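Local structure of cellobiose 2-epimerase (Spirochaeta thermophila DSM 6192, 5ZIG) at residues H253-T258 and E286-A291; L299-R304 and S308-R313; W362-T365 and S369-A372. The protein probably catalyses the reversible epimerization of cellobiose to 4-O-beta-D-glucopyranosyl-D-mannose, as a member of the N-acylglucosamine 2-epimerase family. All coordinates share one frame; numbering follows the deposited sequence.

Interaction 1. Residues H253-T258 and E286-A291; sequences HDIEAT and EETARA
D254 approaches T288 through its CB, 4.5 Å from T288 OG1, while its flat carboxylate is engaged elsewhere: OD2 is hydrogen-bonded to H233 ND1 and OD1 to the backbone N of L234. The other flat group, the R290 guanidinium, stays within its own helix. E286 O lies over the centre of one face, and E287 OE1 sits at the edge, in plane, in a long salt bridge of 3.9 Å to R290 NH2. The second carboxylate oxygen, E287 OE2, is bound by S232 OG.

The packing itself is apolar and small. T288 CG2 meets I255 CD1 at 3.8 Å and I255 CB at 4.0 Å, the two side chains crossing at about a right angle. With chi1 of -64°, T288 sets CG2 opposite its backbone N and keeps OG1 beside that N, where the hydroxyl bonds V284 O one turn back. T258 OG1 donates to I255 O over 2.7 Å, in the carbonyl plane and on a lone pair. Both buried hydroxyls are thus bonded within their own helices, and the closest approach across the contact is between carbon atoms of I255 and T288.

This is packing between consecutive helices, 251-269 and 275-294, of the (alpha/alpha)6 barrel known for this family. I255 also packs on M285 of helix 275-294 and on E320 of helix 315-332, and T288 on F325 of the latter, so three helices converge here.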
loop_
_atom_site.group_PDB
_atom_site.type_symbol
_atom_site.label_atom_id
_atom_site.label_comp_id
_atom_site.label_asym_id
_atom_site.label_seq_id
_atom_site.Cartn_x
_atom_site.Cartn_y
_atom_site.Cartn_z
ATOM N N HIS A 253 5.141 2.575 7.826
ATOM C CA HIS A 253 5.924 1.739 6.915
ATOM C C HIS A 253 6.533 0.557 7.657
ATOM O O HIS A 253 6.616 -0.548 7.107
ATOM C CB HIS A 253 7.008 2.557 6.209
ATOM C CG HIS A 253 6.509 3.278 4.995
ATOM N ND1 HIS A 253 6.478 4.657 4.907
ATOM C CD2 HIS A 253 5.980 2.816 3.838
ATOM C CE1 HIS A 253 5.965 5.011 3.742
ATOM N NE2 HIS A 253 5.647 3.912 3.076
ATOM N N ASP A 254 6.945 0.763 8.912
ATOM C CA ASP A 254 7.430 -0.350 9.723
ATOM C C ASP A 254 6.369 -1.437 9.807
ATOM O O ASP A 254 6.609 -2.583 9.409
ATOM C CB ASP A 254 7.810 0.125 11.124
ATOM C CG ASP A 254 9.166 0.799 11.182
ATOM O OD1 ASP A 254 9.791 1.047 10.126
ATOM O OD2 ASP A 254 9.605 1.112 12.298
ATOM N N ILE A 255 5.172 -1.081 10.287
ATOM C CA ILE A 255 4.128 -2.081 10.475
ATOM C C ILE A 255 3.715 -2.651 9.119
ATOM O O ILE A 255 3.620 -3.873 8.962
ATOM C CB ILE A 255 2.932 -1.520 11.303
ATOM C CG1 ILE A 255 1.903 -2.600 11.681
ATOM C CG2 ILE A 255 2.125 -0.448 10.612
ATOM C CD1 ILE A 255 2.440 -3.721 12.471
ATOM N N GLU A 256 3.556 -1.787 8.102
ATOM C CA GLU A 256 3.187 -2.294 6.778
ATOM C C GLU A 256 4.183 -3.347 6.287
ATOM O O GLU A 256 3.789 -4.397 5.754
ATOM C CB GLU A 256 3.082 -1.145 5.779
ATOM C CG GLU A 256 2.204 -1.437 4.568
ATOM C CD GLU A 256 2.238 -0.316 3.532
ATOM O OE1 GLU A 256 2.963 0.669 3.735
ATOM O OE2 GLU A 256 1.527 -0.432 2.514
ATOM N N ALA A 257 5.479 -3.114 6.499
ATOM C CA ALA A 257 6.454 -4.035 5.916
ATOM C C ALA A 257 6.355 -5.421 6.543
ATOM O O ALA A 257 6.513 -6.424 5.844
ATOM C CB ALA A 257 7.864 -3.486 6.048
ATOM N N THR A 258 6.049 -5.500 7.847
ATOM C CA THR A 258 6.025 -6.808 8.496
ATOM C C THR A 258 5.050 -7.748 7.803
ATOM O O THR A 258 5.383 -8.910 7.547
ATOM C CB THR A 258 5.673 -6.682 9.978
ATOM O OG1 THR A 258 4.345 -6.180 10.098
ATOM C CG2 THR A 258 6.653 -5.753 10.687
ATOM N N GLU A 286 7.299 -6.020 17.897
ATOM C CA GLU A 286 7.320 -5.628 19.305
ATOM C C GLU A 286 7.555 -4.130 19.469
ATOM O O GLU A 286 6.938 -3.492 20.331
ATOM C CB GLU A 286 8.385 -6.429 20.058
ATOM C CG GLU A 286 7.910 -7.798 20.464
ATOM C CD GLU A 286 9.028 -8.844 20.537
ATOM O OE1 GLU A 286 10.132 -8.625 19.968
ATOM O OE2 GLU A 286 8.775 -9.904 21.156
ATOM N N GLU A 287 8.444 -3.553 18.653
ATOM C CA GLU A 287 8.632 -2.102 18.645
ATOM C C GLU A 287 7.333 -1.364 18.334
ATOM O O GLU A 287 7.075 -0.286 18.882
ATOM C CB GLU A 287 9.692 -1.721 17.612
ATOM C CG GLU A 287 11.100 -2.121 17.964
ATOM C CD GLU A 287 11.867 -0.985 18.580
ATOM O OE1 GLU A 287 11.232 -0.156 19.270
ATOM O OE2 GLU A 287 13.097 -0.917 18.360
ATOM N N THR A 288 6.523 -1.910 17.424
ATOM C CA THR A 288 5.291 -1.250 17.005
ATOM C C THR A 288 4.216 -1.339 18.083
ATOM O O THR A 288 3.470 -0.377 18.303
ATOM C CB THR A 288 4.788 -1.875 15.700
ATOM O OG1 THR A 288 5.745 -1.646 14.660
ATOM C CG2 THR A 288 3.424 -1.298 15.290
ATOM N N ALA A 289 4.129 -2.487 18.764
ATOM C CA ALA A 289 3.142 -2.681 19.811
ATOM C C ALA A 289 3.473 -1.858 21.046
ATOM O O ALA A 289 2.564 -1.452 21.782
ATOM C CB ALA A 289 3.050 -4.167 20.166
ATOM N N ARG A 290 4.761 -1.617 21.301
ATOM C CA ARG A 290 5.135 -0.720 22.386
ATOM C C ARG A 290 4.916 0.740 22.008
ATOM O O ARG A 290 4.538 1.545 22.863
ATOM C CB ARG A 290 6.595 -0.959 22.796
ATOM C CG ARG A 290 6.810 -2.202 23.673
ATOM C CD ARG A 290 8.257 -2.307 24.167
ATOM N NE ARG A 290 9.233 -2.283 23.073
ATOM C CZ ARG A 290 9.895 -3.348 22.623
ATOM N NH1 ARG A 290 9.704 -4.542 23.167
ATOM N NH2 ARG A 290 10.750 -3.218 21.620
ATOM N N ALA A 291 5.129 1.097 20.737
ATOM C CA ALA A 291 4.833 2.458 20.299
ATOM C C ALA A 291 3.339 2.761 20.372
ATOM O O ALA A 291 2.959 3.898 20.655
ATOM C CB ALA A 291 5.354 2.682 18.866
#

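Interaction 2. Residues L299-R304 and S308-R313; sequences LPNEQR and SVDRAR
N301 and D310 face each other with their flat ends almost perpendicular, the amide and carboxylate planes 86° apart. N301 ND2 donates to D310 OD2 at 3.0 Å, nearly straight and within its own amide plane, yet it reaches the oxygen from above the carboxylate plane. The chi1 of -177° swings the amide away from the N301 backbone N, which separately donates a hydrogen bond to D310 O at 2.7 Å. E302 N adds a weak bond to the same oxygen, the signature of a classic beta bulge, and D310 N returns a bond to E302 O.

R304 passes obliquely across D310, its guanidinium 8° from parallel to the carboxylate. NH1 bonds S308 OG in plane at 2.6 Å, and D310 CB lies over one face. On the sheet face carrying Q303 and V309, V309 CG1 touches P300 CB at 3.7 Å and CG2 meets Q303 NE2. The R313 guanidinium covers the P300 ring N with one face and donates to R311 O.

D310 OD1 accepts from A312 N in an Asx turn, so both carboxylate oxygens are gripped by N-H groups, which probably favours the charged form despite E302 OE2 standing 4.9 Å from D310 OD2.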
loop_
_atom_site.group_PDB
_atom_site.type_symbol
_atom_site.label_atom_id
_atom_site.label_comp_id
_atom_site.label_asym_id
_atom_site.label_seq_id
_atom_site.Cartn_x
_atom_site.Cartn_y
_atom_site.Cartn_z
ATOM N N LEU A 299 -1.415 5.155 16.211
ATOM C CA LEU A 299 -0.007 5.283 15.840
ATOM C C LEU A 299 0.350 6.662 15.308
ATOM O O LEU A 299 -0.311 7.170 14.388
ATOM C CB LEU A 299 0.362 4.226 14.803
ATOM C CG LEU A 299 0.641 2.868 15.415
ATOM C CD1 LEU A 299 1.362 2.010 14.386
ATOM C CD2 LEU A 299 1.481 3.041 16.669
ATOM N N PRO A 300 1.411 7.264 15.837
ATOM C CA PRO A 300 1.904 8.534 15.296
ATOM C C PRO A 300 2.445 8.357 13.885
ATOM O O PRO A 300 2.707 7.248 13.410
ATOM C CB PRO A 300 3.014 8.948 16.266
ATOM C CG PRO A 300 3.298 7.738 17.122
ATOM C CD PRO A 300 2.122 6.835 17.053
ATOM N N ASN A 301 2.632 9.490 13.210
ATOM C CA ASN A 301 2.937 9.409 11.790
ATOM C C ASN A 301 4.414 9.121 11.551
ATOM O O ASN A 301 4.760 8.191 10.812
ATOM C CB ASN A 301 2.525 10.686 11.076
ATOM C CG ASN A 301 2.773 10.597 9.595
ATOM O OD1 ASN A 301 2.602 9.534 8.991
ATOM N ND2 ASN A 301 3.179 11.704 8.997
ATOM N N GLU A 302 5.304 9.889 12.176
ATOM C CA GLU A 302 6.708 9.596 11.984
ATOM C C GLU A 302 7.538 10.225 13.085
ATOM O O GLU A 302 7.126 11.182 13.746
ATOM C CB GLU A 302 7.209 10.098 10.620
ATOM C CG GLU A 302 7.392 11.603 10.577
ATOM C CD GLU A 302 8.072 12.082 9.301
ATOM O OE1 GLU A 302 8.983 11.379 8.806
ATOM O OE2 GLU A 302 7.690 13.159 8.799
ATOM N N GLN A 303 8.725 9.663 13.259
ATOM C CA GLN A 303 9.794 10.276 14.027
ATOM C C GLN A 303 10.697 11.017 13.050
ATOM O O GLN A 303 11.278 10.399 12.148
ATOM C CB GLN A 303 10.572 9.212 14.794
ATOM C CG GLN A 303 11.611 9.748 15.750
ATOM C CD GLN A 303 11.777 8.836 16.956
ATOM O OE1 GLN A 303 12.555 7.884 16.925
ATOM N NE2 GLN A 303 11.029 9.119 18.017
ATOM N N ARG A 304 10.796 12.336 13.211
ATOM C CA ARG A 304 11.656 13.117 12.334
ATOM C C ARG A 304 13.125 12.794 12.598
ATOM O O ARG A 304 13.485 12.176 13.606
ATOM C CB ARG A 304 11.387 14.608 12.532
ATOM C CG ARG A 304 9.958 14.967 12.217
ATOM C CD ARG A 304 9.778 16.451 12.092
ATOM N NE ARG A 304 8.368 16.822 12.127
ATOM C CZ ARG A 304 7.664 17.025 13.238
ATOM N NH1 ARG A 304 8.230 16.890 14.431
ATOM N NH2 ARG A 304 6.383 17.371 13.146
ATOM N N SER A 308 12.010 14.519 17.164
ATOM C CA SER A 308 10.624 14.921 17.363
ATOM C C SER A 308 9.698 14.004 16.569
ATOM O O SER A 308 10.112 13.321 15.625
ATOM C CB SER A 308 10.404 16.382 16.950
ATOM O OG SER A 308 10.533 16.577 15.539
ATOM N N VAL A 309 8.426 13.991 16.959
ATOM C CA VAL A 309 7.453 13.047 16.420
ATOM C C VAL A 309 6.285 13.819 15.834
ATOM O O VAL A 309 5.735 14.719 16.484
ATOM C CB VAL A 309 6.965 12.046 17.490
ATOM C CG1 VAL A 309 5.941 11.079 16.886
ATOM C CG2 VAL A 309 8.133 11.280 18.075
ATOM N N ASP A 310 5.921 13.481 14.602
ATOM C CA ASP A 310 4.666 13.950 14.025
ATOM C C ASP A 310 3.563 13.068 14.597
ATOM O O ASP A 310 3.469 11.885 14.255
ATOM C CB ASP A 310 4.705 13.883 12.500
ATOM C CG ASP A 310 3.382 14.282 11.862
ATOM O OD1 ASP A 310 2.474 14.707 12.586
ATOM O OD2 ASP A 310 3.239 14.184 10.625
ATOM N N ARG A 311 2.747 13.627 15.480
ATOM C CA ARG A 311 1.769 12.814 16.180
ATOM C C ARG A 311 0.433 12.793 15.474
ATOM O O ARG A 311 -0.549 12.290 16.034
ATOM C CB ARG A 311 1.628 13.297 17.625
ATOM C CG ARG A 311 2.886 13.032 18.428
ATOM C CD ARG A 311 2.983 13.901 19.662
ATOM N NE ARG A 311 4.102 13.480 20.501
ATOM C CZ ARG A 311 5.161 14.243 20.763
ATOM N NH1 ARG A 311 5.233 15.458 20.255
ATOM N NH2 ARG A 311 6.142 13.794 21.534
ATOM N N ALA A 312 0.376 13.327 14.258
ATOM C CA ALA A 312 -0.816 13.174 13.443
ATOM C C ALA A 312 -1.172 11.699 13.320
ATOM O O ALA A 312 -0.306 10.847 13.091
ATOM C CB ALA A 312 -0.611 13.783 12.057
ATOM N N ARG A 313 -2.437 11.425 13.463
ATOM C CA ARG A 313 -2.978 10.129 13.323
ATOM C C ARG A 313 -3.533 10.078 11.921
ATOM O O ARG A 313 -4.607 10.495 11.681
ATOM C CB ARG A 313 -4.038 9.845 14.376
ATOM C CG ARG A 313 -3.556 9.072 15.563
ATOM C CD ARG A 313 -2.302 9.600 16.147
ATOM N NE ARG A 313 -1.992 9.030 17.410
ATOM C CZ ARG A 313 -1.035 9.417 18.206
ATOM N NH1 ARG A 313 -0.219 10.392 17.889
ATOM N NH2 ARG A 313 -0.881 8.817 19.344
HETATM O O HOH W 1 -0.486 8.360 11.962
#

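Interaction 3. Residues W362-T365 and S369-A372; sequences WAVT and SPLA
A hairpin-like return, with three residues between T365 and S369, brings the loop 369-372 back against strand 363-364, an outer strand of the four-stranded antiparallel sheet. V364 and P370 form a single bridge, their CA atoms 4.1 Å apart. Two backbone bonds flank it. L371 N donates to A363 O almost in line, at 3.0 Å, the donor tilted 30° from the carbonyl plane, and T365 N donates to S369 O at 2.8 Å. The proline, which has no N-H to give, occupies the position between these bonds. A water lies between A363 O and L371 O, placed to bond to either.

T365 closes the return with its side chain. A chi1 of 61° places OG1 between the backbone N and the carbonyl carbon, where it accepts from S369 N at 2.9 Å; weaker links to G368 N and E367 OE1 lie in the connection itself. A valine here would probably leave S369 N without its acceptor and let the connection shift more easily.

The other branch, T365 CG2, points to L371 CD1 and the two side chains run obliquely past one another. V364 CG1 lies against P370 CA, and the V364 side chain also packs on F347 and L352 of helix 336-352. The leucine tip folds over the peptide that links V364 to T365: L371 CD1 comes to 3.3 Å from V364 C and 3.5 Å from T365 N.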
loop_
_atom_site.group_PDB
_atom_site.type_symbol
_atom_site.label_atom_id
_atom_site.label_comp_id
_atom_site.label_asym_id
_atom_site.label_seq_id
_atom_site.Cartn_x
_atom_site.Cartn_y
_atom_site.Cartn_z
ATOM N N TRP A 362 -8.097 12.063 6.056
ATOM C CA TRP A 362 -6.663 11.822 5.893
ATOM C C TRP A 362 -5.974 11.639 7.244
ATOM O O TRP A 362 -5.077 10.804 7.384
ATOM C CB TRP A 362 -6.019 12.987 5.135
ATOM C CG TRP A 362 -4.528 12.863 5.035
ATOM C CD1 TRP A 362 -3.608 13.067 6.029
ATOM C CD2 TRP A 362 -3.780 12.527 3.861
ATOM N NE1 TRP A 362 -2.340 12.858 5.551
ATOM C CE2 TRP A 362 -2.414 12.533 4.220
ATOM C CE3 TRP A 362 -4.134 12.233 2.538
ATOM C CZ2 TRP A 362 -1.401 12.230 3.315
ATOM C CZ3 TRP A 362 -3.122 11.926 1.634
ATOM C CH2 TRP A 362 -1.770 11.928 2.032
ATOM N N ALA A 363 -6.363 12.439 8.240
ATOM C CA ALA A 363 -5.700 12.430 9.537
ATOM C C ALA A 363 -6.547 13.163 10.577
ATOM O O ALA A 363 -7.354 14.044 10.257
ATOM C CB ALA A 363 -4.305 13.055 9.453
ATOM N N VAL A 364 -6.352 12.755 11.833
ATOM C CA VAL A 364 -6.980 13.380 12.985
ATOM C C VAL A 364 -5.934 13.563 14.081
ATOM O O VAL A 364 -4.842 12.995 14.031
ATOM C CB VAL A 364 -8.188 12.555 13.471
ATOM C CG1 VAL A 364 -9.278 12.493 12.417
ATOM C CG2 VAL A 364 -7.710 11.122 13.732
ATOM N N THR A 365 -6.276 14.370 15.078
ATOM C CA THR A 365 -5.381 14.556 16.215
ATOM C C THR A 365 -5.376 13.276 17.043
ATOM O O THR A 365 -6.255 12.429 16.873
ATOM C CB THR A 365 -5.841 15.735 17.083
ATOM O OG1 THR A 365 -7.156 15.469 17.586
ATOM C CG2 THR A 365 -5.882 17.003 16.258
ATOM N N SER A 369 -9.737 14.730 16.503
ATOM C CA SER A 369 -10.296 15.860 15.768
ATOM C C SER A 369 -9.734 15.864 14.350
ATOM O O SER A 369 -8.522 15.705 14.177
ATOM C CB SER A 369 -9.978 17.173 16.481
ATOM O OG SER A 369 -10.681 18.251 15.889
ATOM N N PRO A 370 -10.575 15.990 13.318
ATOM C CA PRO A 370 -10.057 15.903 11.948
ATOM C C PRO A 370 -9.177 17.099 11.655
ATOM O O PRO A 370 -9.476 18.215 12.070
ATOM C CB PRO A 370 -11.318 15.894 11.073
ATOM C CG PRO A 370 -12.428 15.606 11.996
ATOM C CD PRO A 370 -12.034 16.167 13.327
ATOM N N LEU A 371 -8.050 16.829 10.995
ATOM C CA LEU A 371 -7.103 17.855 10.577
ATOM C C LEU A 371 -7.587 18.539 9.310
ATOM O O LEU A 371 -7.921 17.871 8.327
ATOM C CB LEU A 371 -5.725 17.244 10.305
ATOM C CG LEU A 371 -4.648 17.307 11.382
ATOM C CD1 LEU A 371 -4.905 16.282 12.458
ATOM C CD2 LEU A 371 -3.265 17.118 10.745
ATOM N N ALA A 372 -7.570 19.864 9.318
ATOM C CA ALA A 372 -7.970 20.659 8.166
ATOM C C ALA A 372 -6.808 20.837 7.187
ATOM O O ALA A 372 -5.634 20.700 7.542
ATOM C CB ALA A 372 -8.479 22.023 8.618
HETATM O O HOH W 2 -8.128 15.145 7.548
#

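The three contacts come in series along the chain, all within the N-acylglucosamine 2-epimerase family region. Interaction 1 pairs helices 251-269 and 275-294; interaction 2, its centre about 13 Å from that of interaction 1, is the hairpin that comes next, and L299 joins them by packing its CD1 against T288 CG2. The centre of interaction 3 is about 13 Å from that of interaction 2 and about 22 Å from that of interaction 1. It shares a sheet with interaction 2: strand 363-364 neighbours strand 309-314, and R313 O probably bonds V364 N. Strand 249-250 of this sheet leads straight into helix 251-269 and strand 309-314 into helix 315-332, so the sheet ties together connections between helices.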